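Local structure of putative pyridoxal phosphate-dependent transferase (4DQ6) at residues A[37-43]-A[369-375]; A[138-142]-A[157-161]; A[300-304]-A[320-324]. The protein binds pyridoxal-5'-phosphate and probably works as a transferase of the class I and II aminotransferase family. All coordinates share one frame. Residue numbers count along the deposited sequence, not the author numbering.

Interaction 1 (A[37-43]-A[369-375]); sequences MWVADMD and RINLACP
Loop 37-43 lies along the end of strand 367-371 and the turn after it, Met37 nearest Asn371, Met42 nearest Ala373 and Asp43 nearest Cys374. Backbone bonds tie both ends: Asn371 N donates to Met37 O and Asp43 N to Ala373 O (both 2.9 Å). Between them the loop makes an inverse gamma turn centred on Ala40, Asp41 N donating to Val39 O (2.9 Å). Asn371, chi1 t, fills the space inside because its amide serves both ways: ND2 donates to Val39 O and Asp41 O (2.8 Å each), while OD1 accepts from Ala373 N (2.9 Å), an Asx turn. This lies beside the cofactor pocket of this class I and II aminotransferase family member, the Ala40 side chain about 5 Å from pyridoxal-5'-phosphate. Arg369 NH2 donates to Trp38 O (3.1 Å) and to water 2 (3.2 Å), which also accepts from Ala40 N (3.3 Å); Arg369 NE donates to water 1 (2.7 Å), which donates to Trp38 O (2.8 Å), and Arg369 NH1 binds Asn175. Met37, m throughout, curls so that CE meets Cys374 SG (3.8 Å). Beyond these segments, buried Asp43 salt-bridges Lys21 and Arg14; Asp41 salt-bridges Arg14 and accepts from Tyr65 N of the second subunit.

Interaction 2 (A[138-142]-A[157-161]); sequences LIISP and DIENK
Residues 157-161 form the last part of helix 155-161, which approaches the end of strand 137-140 with the short axes 9.8 Å apart and their directions at 147°, roughly antiparallel. The strand residues are extended up to Ile140; Ser141 and Pro142 lie just past the strand, Ser141 still bonded through its backbone to Ile119, and Ser141 is the residue whose CA lies nearest the helix, 5.7 Å from the CA of Ile158.

Asp157 points toward the strand with chi1 t. Asp157 OD2 accepts a hydrogen bond from Ser141 OG (2.9 Å), for which the short serine hydroxyl, also chi1 t, is well suited, and it lies 3.6 Å from Pro142 CD. Ile158, one residue on, brings CG1 to 3.4 Å from Ser141 OG. Glu159 and Asn160 make no contact with the strand segment. Lys161 comes one turn after Asp157 and so returns to the same side of the helix. With chi1 m and the rest of its chain extended, Lys161 NZ reaches Ile140 O (2.7 Å), a carbonyl at the strand end, and forms an i to i+4 salt bridge with Asp157 OD2 (2.7 Å). Lys161 CB lies 3.9 Å from Ile139 CG2. Two polar side chains of one helix turn thus bind the strand end and each other.

In the fold, strand 137-140 is the outermost strand of the mixed sheet within this chain and bonds through its backbone to strand 116-119. Helix 155-161 packs over that neighbour, Ile158 and Lys161 touching Met118, while Ile158 reaches on to Leu189 and Ile192 of helix 183-195.

Interaction 3 (A[300-304]-A[320-324]); sequences ESNID and RKPEG
A salt-bridge network over a small apolar patch joins the long helix 289-313 to the loop between strands 318-319 and 327-331. The helix contributes Glu300, Ile303 and Asp304, which share one side because they are three and four residues apart; the regular turn is seen in Asp304 N donating to Glu300 O (2.9 Å). Facing it, the loop runs extended through Lys321 and Pro322 (phi/psi -62/129 and -70/154), with the CA of Lys321 7.2 Å from that of Ile303.

Lys321 is fully stretched, all four chi angles t, and this length carries its ammonium between two carboxylates. Lys321 NZ donates to Glu300 OE2 and to Asp304 OD1, both at 2.8 Å, so one positive charge is shared by two acids one helical turn apart. Glu300 has chi1 t, Asp304 chi1 m, and each carboxylate reaches the lysine. The loop links the first two strands of the four-stranded antiparallel sheet, which also holds strand 367-371, in this member of the class I and II aminotransferase family; the lysine therefore ties a strand connection to the helix packed beside it.

Beneath the charges, Ile303 points toward the loop with chi1 m. Ile303 CG2 meets Lys321 CG at 3.8 Å and Pro322 CD at 4.0 Å, so the branched chain fits against both the aliphatic stem of the lysine and the proline. Glu300 has a second partner, its OE1 accepting from the backbone N of Lys212, and Leu211 packs against both Glu300 and Ile303.

How the interactions relate
Interaction 1 joins parts of the chain 326 residues apart, and both other contacts are nested within the loop it closes; 138-142 with 157-161 comes before 300-304 with 320-324. Interactions 1 and 3 are neighbours, their centres 13 Å apart. They meet where Asn302 ND2 probably hydrogen-bonds to Leu372 O (3.0 Å) and Cys374 O (2.9 Å), so helix 289-313 is tied to the turn after strand 367-371. Interaction 2, at the far edge of the mixed sheet, stands apart: its centre is 31 Å from interaction 1 and 29 Å from interaction 3. Interaction 1 thus brings the two end regions of the chain together beside pyridoxal-5'-phosphate and the second subunit.

Interaction 1 (A[37-43]-A[369-375])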
loop_
_atom_site.group_PDB
_atom_site.type_symbol
_atom_site.label_atom_id
_atom_site.label_comp_id
_atom_site.label_asym_id
_atom_site.label_seq_id
_atom_site.Cartn_x
_atom_site.Cartn_y
_atom_site.Cartn_z
ATOM N N MET A 37 -0.780 25.418 5.791
ATOM C CA MET A 37 -1.000 25.675 4.382
ATOM C C MET A 37 0.089 25.003 3.562
ATOM O O MET A 37 0.533 25.558 2.521
ATOM C CB MET A 37 -0.956 27.186 4.107
ATOM C CG MET A 37 -1.922 28.017 4.933
ATOM S SD MET A 37 -3.666 27.809 4.528
ATOM C CE MET A 37 -3.812 28.764 3.000
ATOM N N TRP A 38 0.505 23.844 4.019
ATOM C CA TRP A 38 1.752 23.262 3.509
ATOM C C TRP A 38 1.438 22.036 2.684
ATOM O O TRP A 38 1.243 22.131 1.454
ATOM C CB TRP A 38 2.766 23.074 4.668
ATOM C CG TRP A 38 2.332 22.133 5.793
ATOM C CD1 TRP A 38 1.250 22.268 6.680
ATOM C CD2 TRP A 38 3.013 20.913 6.217
ATOM N NE1 TRP A 38 1.200 21.219 7.546
ATOM C CE2 TRP A 38 2.248 20.382 7.333
ATOM C CE3 TRP A 38 4.141 20.205 5.774
ATOM C CZ2 TRP A 38 2.592 19.215 7.980
ATOM C CZ3 TRP A 38 4.473 19.015 6.425
ATOM C CH2 TRP A 38 3.732 18.541 7.532
ATOM N N VAL A 39 1.286 20.890 3.335
ATOM C CA VAL A 39 0.993 19.599 2.669
ATOM C C VAL A 39 -0.123 19.722 1.627
ATOM O O VAL A 39 -1.208 20.272 1.928
ATOM C CB VAL A 39 0.545 18.590 3.771
ATOM C CG1 VAL A 39 -0.383 17.478 3.215
ATOM C CG2 VAL A 39 1.766 18.049 4.509
ATOM N N ALA A 40 0.046 19.133 0.453
ATOM C CA ALA A 40 -0.954 19.140 -0.622
ATOM C C ALA A 40 -2.040 18.077 -0.432
ATOM O O ALA A 40 -2.109 17.077 -1.151
ATOM C CB ALA A 40 -0.219 18.956 -1.989
ATOM N N ASP A 41 -2.925 18.348 0.525
ATOM C CA ASP A 41 -4.281 17.793 0.509
ATOM C C ASP A 41 -5.180 18.966 0.819
ATOM O O ASP A 41 -4.722 20.038 1.160
ATOM C CB ASP A 41 -4.487 16.538 1.390
ATOM C CG ASP A 41 -4.450 16.792 2.869
ATOM O OD1 ASP A 41 -4.586 17.953 3.324
ATOM O OD2 ASP A 41 -4.321 15.796 3.636
ATOM N N MET A 42 -6.478 18.765 0.686
ATOM C CA MET A 42 -7.376 19.886 0.759
ATOM C C MET A 42 -8.120 19.911 2.070
ATOM O O MET A 42 -8.426 18.848 2.648
ATOM C CB MET A 42 -8.424 19.791 -0.362
ATOM C CG MET A 42 -7.941 19.465 -1.778
ATOM S SD MET A 42 -9.481 19.508 -2.819
ATOM C CE MET A 42 -8.742 18.957 -4.382
ATOM N N ASP A 43 -8.505 21.092 2.531
ATOM C CA ASP A 43 -9.412 21.202 3.693
ATOM C C ASP A 43 -10.854 21.342 3.231
ATOM O O ASP A 43 -11.653 22.229 3.691
ATOM C CB ASP A 43 -9.030 22.367 4.569
ATOM C CG ASP A 43 -7.737 22.119 5.321
ATOM O OD1 ASP A 43 -7.732 21.289 6.257
ATOM O OD2 ASP A 43 -6.720 22.759 4.994
ATOM N N ARG A 369 5.786 27.983 -0.794
ATOM C CA ARG A 369 4.584 27.406 -1.398
ATOM C C ARG A 369 3.387 27.335 -0.443
ATOM O O ARG A 369 3.494 26.851 0.676
ATOM C CB ARG A 369 4.905 26.020 -1.954
ATOM C CG ARG A 369 3.957 25.532 -3.009
ATOM C CD ARG A 369 4.030 24.028 -3.210
ATOM N NE ARG A 369 3.539 23.250 -2.061
ATOM C CZ ARG A 369 3.599 21.942 -1.987
ATOM N NH1 ARG A 369 4.176 21.217 -2.979
ATOM N NH2 ARG A 369 3.098 21.314 -0.937
ATOM N N ILE A 370 2.284 27.863 -0.960
ATOM C CA ILE A 370 1.054 28.035 -0.204
ATOM C C ILE A 370 -0.086 27.213 -0.834
ATOM O O ILE A 370 -0.384 27.350 -2.013
ATOM C CB ILE A 370 0.622 29.493 -0.104
ATOM C CG1 ILE A 370 1.805 30.405 0.273
ATOM C CG2 ILE A 370 -0.470 29.622 0.944
ATOM C CD1 ILE A 370 1.522 31.887 0.304
ATOM N N ASN A 371 -0.694 26.362 -0.005
ATOM C CA ASN A 371 -1.829 25.548 -0.379
ATOM C C ASN A 371 -3.161 26.281 -0.318
ATOM O O ASN A 371 -3.582 26.634 0.777
ATOM C CB ASN A 371 -1.845 24.274 0.464
ATOM C CG ASN A 371 -2.955 23.316 0.104
ATOM O OD1 ASN A 371 -3.963 23.677 -0.518
ATOM N ND2 ASN A 371 -2.844 22.100 0.630
ATOM N N LEU A 372 -3.801 26.515 -1.471
ATOM C CA LEU A 372 -5.055 27.287 -1.545
ATOM C C LEU A 372 -6.306 26.473 -1.616
ATOM O O LEU A 372 -7.406 27.034 -1.858
ATOM C CB LEU A 372 -4.955 28.288 -2.716
ATOM C CG LEU A 372 -4.519 29.704 -2.318
ATOM C CD1 LEU A 372 -3.203 29.690 -1.536
ATOM C CD2 LEU A 372 -4.468 30.616 -3.555
ATOM N N ALA A 373 -6.234 25.163 -1.422
ATOM C CA ALA A 373 -7.407 24.277 -1.456
ATOM C C ALA A 373 -7.980 24.226 -0.065
ATOM O O ALA A 373 -7.933 23.213 0.645
ATOM C CB ALA A 373 -7.022 22.858 -1.947
ATOM N N CYS A 374 -8.548 25.371 0.345
ATOM C CA CYS A 374 -9.113 25.491 1.689
ATOM C C CYS A 374 -10.232 26.548 1.630
ATOM O O CYS A 374 -10.270 27.335 0.688
ATOM C CB CYS A 374 -8.079 25.886 2.717
ATOM S SG CYS A 374 -7.301 27.485 2.426
ATOM N N PRO A 375 -11.101 26.604 2.625
ATOM C CA PRO A 375 -12.125 27.651 2.597
ATOM C C PRO A 375 -11.537 29.053 2.494
ATOM O O PRO A 375 -10.482 29.335 3.066
ATOM C CB PRO A 375 -12.882 27.438 3.919
ATOM C CG PRO A 375 -12.740 25.979 4.180
ATOM C CD PRO A 375 -11.351 25.640 3.718
HETATM O O HOH W 1 2.050 24.356 -0.060
HETATM O O HOH W 2 3.013 18.180 -0.507
#

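Interaction 2 (A[138-142]-A[157-161])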
loop_
_atom_site.group_PDB
_atom_site.type_symbol
_atom_site.label_atom_id
_atom_site.label_comp_id
_atom_site.label_asym_id
_atom_site.label_seq_id
_atom_site.Cartn_x
_atom_site.Cartn_y
_atom_site.Cartn_z
ATOM N N LEU A 138 21.753 11.751 -9.740
ATOM C CA LEU A 138 20.757 12.786 -10.065
ATOM C C LEU A 138 21.396 13.871 -10.889
ATOM O O LEU A 138 22.416 14.454 -10.471
ATOM C CB LEU A 138 20.207 13.415 -8.790
ATOM C CG LEU A 138 19.028 14.384 -9.025
ATOM C CD1 LEU A 138 17.804 13.732 -9.698
ATOM C CD2 LEU A 138 18.694 15.105 -7.711
ATOM N N ILE A 139 20.823 14.161 -12.051
ATOM C CA ILE A 139 21.281 15.301 -12.899
ATOM C C ILE A 139 20.121 16.298 -12.869
ATOM O O ILE A 139 18.966 15.888 -13.013
ATOM C CB ILE A 139 21.556 14.878 -14.342
ATOM C CG1 ILE A 139 22.603 13.736 -14.397
ATOM C CG2 ILE A 139 22.019 16.106 -15.142
ATOM C CD1 ILE A 139 23.919 14.074 -13.775
ATOM N N ILE A 140 20.416 17.557 -12.554
ATOM C CA ILE A 140 19.351 18.582 -12.438
ATOM C C ILE A 140 19.570 19.596 -13.568
ATOM O O ILE A 140 20.670 20.165 -13.698
ATOM C CB ILE A 140 19.424 19.297 -11.093
ATOM C CG1 ILE A 140 19.440 18.279 -9.935
ATOM C CG2 ILE A 140 18.301 20.359 -11.005
ATOM C CD1 ILE A 140 19.674 18.827 -8.538
ATOM N N SER A 141 18.534 19.795 -14.394
ATOM C CA SER A 141 18.450 20.884 -15.320
ATOM C C SER A 141 17.484 21.927 -14.824
ATOM O O SER A 141 16.281 21.729 -14.970
ATOM C CB SER A 141 18.057 20.401 -16.716
ATOM O OG SER A 141 17.790 21.518 -17.552
ATOM N N PRO A 142 17.968 22.966 -14.151
ATOM C CA PRO A 142 16.983 23.873 -13.511
ATOM C C PRO A 142 16.079 24.519 -14.556
ATOM O O PRO A 142 16.482 24.815 -15.681
ATOM C CB PRO A 142 17.828 24.883 -12.777
ATOM C CG PRO A 142 19.202 24.277 -12.652
ATOM C CD PRO A 142 19.353 23.325 -13.815
ATOM N N ASP A 157 20.212 23.761 -21.580
ATOM C CA ASP A 157 20.834 23.118 -20.416
ATOM C C ASP A 157 20.593 21.611 -20.422
ATOM O O ASP A 157 21.528 20.826 -20.138
ATOM C CB ASP A 157 20.347 23.750 -19.110
ATOM C CG ASP A 157 21.107 23.283 -17.917
ATOM O OD1 ASP A 157 22.333 23.585 -17.787
ATOM O OD2 ASP A 157 20.491 22.556 -17.116
ATOM N N ILE A 158 19.365 21.213 -20.782
ATOM C CA ILE A 158 18.973 19.795 -20.895
ATOM C C ILE A 158 19.893 19.109 -21.904
ATOM O O ILE A 158 20.532 18.084 -21.599
ATOM C CB ILE A 158 17.561 19.635 -21.419
ATOM C CG1 ILE A 158 16.555 20.147 -20.369
ATOM C CG2 ILE A 158 17.247 18.182 -21.668
ATOM C CD1 ILE A 158 15.082 20.170 -20.810
ATOM N N GLU A 159 19.999 19.703 -23.093
ATOM C CA GLU A 159 20.930 19.207 -24.132
ATOM C C GLU A 159 22.365 19.085 -23.638
ATOM O O GLU A 159 23.056 18.054 -23.906
ATOM C CB GLU A 159 20.905 20.166 -25.322
ATOM C CG GLU A 159 19.774 19.926 -26.296
ATOM C CD GLU A 159 20.047 18.774 -27.261
ATOM O OE1 GLU A 159 21.084 18.092 -27.153
ATOM O OE2 GLU A 159 19.188 18.547 -28.137
ATOM N N ASN A 160 22.817 20.096 -22.907
ATOM C CA ASN A 160 24.200 20.153 -22.428
ATOM C C ASN A 160 24.517 19.052 -21.402
ATOM O O ASN A 160 25.652 18.636 -21.239
ATOM C CB ASN A 160 24.467 21.506 -21.778
ATOM C CG ASN A 160 25.001 22.540 -22.764
ATOM O OD1 ASN A 160 24.937 22.317 -23.973
ATOM N ND2 ASN A 160 25.417 23.706 -22.269
ATOM N N LYS A 161 23.488 18.605 -20.692
ATOM C CA LYS A 161 23.639 17.643 -19.599
ATOM C C LYS A 161 23.098 16.247 -19.930
ATOM O O LYS A 161 23.113 15.381 -19.053
ATOM C CB LYS A 161 22.957 18.166 -18.320
ATOM C CG LYS A 161 23.498 19.456 -17.737
ATOM C CD LYS A 161 22.719 19.896 -16.501
ATOM C CE LYS A 161 23.208 21.210 -15.942
ATOM N NZ LYS A 161 22.191 21.919 -15.112
#

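Interaction 3 (A[300-304]-A[320-324])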
loop_
_atom_site.group_PDB
_atom_site.type_symbol
_atom_site.label_atom_id
_atom_site.label_comp_id
_atom_site.label_asym_id
_atom_site.label_seq_id
_atom_site.Cartn_x
_atom_site.Cartn_y
_atom_site.Cartn_z
ATOM N N GLU A 300 -10.047 28.893 -8.405
ATOM C CA GLU A 300 -9.596 30.033 -9.168
ATOM C C GLU A 300 -9.977 31.342 -8.498
ATOM O O GLU A 300 -9.209 32.318 -8.490
ATOM C CB GLU A 300 -10.070 29.979 -10.608
ATOM C CG GLU A 300 -9.354 31.034 -11.468
ATOM C CD GLU A 300 -9.113 30.637 -12.938
ATOM O OE1 GLU A 300 -9.523 29.526 -13.365
ATOM O OE2 GLU A 300 -8.488 31.483 -13.664
ATOM N N SER A 301 -11.138 31.368 -7.874
ATOM C CA SER A 301 -11.490 32.547 -7.099
ATOM C C SER A 301 -10.568 32.780 -5.908
ATOM O O SER A 301 -10.092 33.888 -5.662
ATOM C CB SER A 301 -12.922 32.382 -6.656
ATOM O OG SER A 301 -13.390 33.552 -5.990
ATOM N N ASN A 302 -10.261 31.724 -5.154
ATOM C CA ASN A 302 -9.227 31.796 -4.080
ATOM C C ASN A 302 -7.905 32.364 -4.602
ATOM O O ASN A 302 -7.281 33.147 -3.935
ATOM C CB ASN A 302 -8.950 30.440 -3.411
ATOM C CG ASN A 302 -9.848 30.153 -2.189
ATOM O OD1 ASN A 302 -10.845 30.900 -1.876
ATOM N ND2 ASN A 302 -9.591 29.003 -1.555
ATOM N N ILE A 303 -7.455 31.851 -5.766
ATOM C CA ILE A 303 -6.178 32.272 -6.345
ATOM C C ILE A 303 -6.200 33.763 -6.681
ATOM O O ILE A 303 -5.313 34.512 -6.286
ATOM C CB ILE A 303 -5.849 31.394 -7.545
ATOM C CG1 ILE A 303 -5.391 30.024 -7.088
ATOM C CG2 ILE A 303 -4.791 32.089 -8.385
ATOM C CD1 ILE A 303 -5.411 28.951 -8.168
ATOM N N ASP A 304 -7.260 34.186 -7.333
ATOM C CA ASP A 304 -7.430 35.596 -7.687
ATOM C C ASP A 304 -7.498 36.488 -6.419
ATOM O O ASP A 304 -6.854 37.520 -6.350
ATOM C CB ASP A 304 -8.660 35.742 -8.577
ATOM C CG ASP A 304 -8.457 35.243 -9.971
ATOM O OD1 ASP A 304 -7.286 35.060 -10.404
ATOM O OD2 ASP A 304 -9.478 35.029 -10.627
ATOM N N ARG A 320 3.181 34.958 -9.478
ATOM C CA ARG A 320 2.581 34.743 -10.792
ATOM C C ARG A 320 1.417 33.768 -10.629
ATOM O O ARG A 320 1.605 32.731 -9.974
ATOM C CB ARG A 320 3.625 34.135 -11.758
ATOM N N LYS A 321 0.275 34.054 -11.226
ATOM C CA LYS A 321 -0.904 33.164 -11.112
ATOM C C LYS A 321 -0.522 31.788 -11.725
ATOM O O LYS A 321 -0.010 31.711 -12.866
ATOM C CB LYS A 321 -2.076 33.739 -11.854
ATOM C CG LYS A 321 -3.350 32.967 -11.751
ATOM C CD LYS A 321 -4.533 33.713 -12.326
ATOM C CE LYS A 321 -5.740 32.827 -12.405
ATOM N NZ LYS A 321 -6.977 33.631 -12.748
ATOM N N PRO A 322 -0.744 30.708 -10.998
ATOM C CA PRO A 322 -0.450 29.384 -11.583
ATOM C C PRO A 322 -1.414 29.034 -12.679
ATOM O O PRO A 322 -2.543 29.505 -12.706
ATOM C CB PRO A 322 -0.692 28.428 -10.440
ATOM C CG PRO A 322 -1.616 29.158 -9.486
ATOM C CD PRO A 322 -1.331 30.622 -9.638
ATOM N N GLU A 323 -0.990 28.198 -13.603
ATOM C CA GLU A 323 -1.800 27.667 -14.665
ATOM C C GLU A 323 -2.522 26.374 -14.243
ATOM O O GLU A 323 -3.613 26.023 -14.785
ATOM C CB GLU A 323 -0.905 27.391 -15.877
ATOM C CG GLU A 323 -0.275 28.675 -16.417
ATOM C CD GLU A 323 0.883 28.488 -17.373
ATOM O OE1 GLU A 323 1.247 27.347 -17.564
ATOM O OE2 GLU A 323 1.376 29.563 -17.879
ATOM N N GLY A 324 -1.944 25.678 -13.276
ATOM C CA GLY A 324 -2.512 24.478 -12.692
ATOM C C GLY A 324 -1.951 24.220 -11.334
ATOM O O GLY A 324 -1.059 24.963 -10.875
#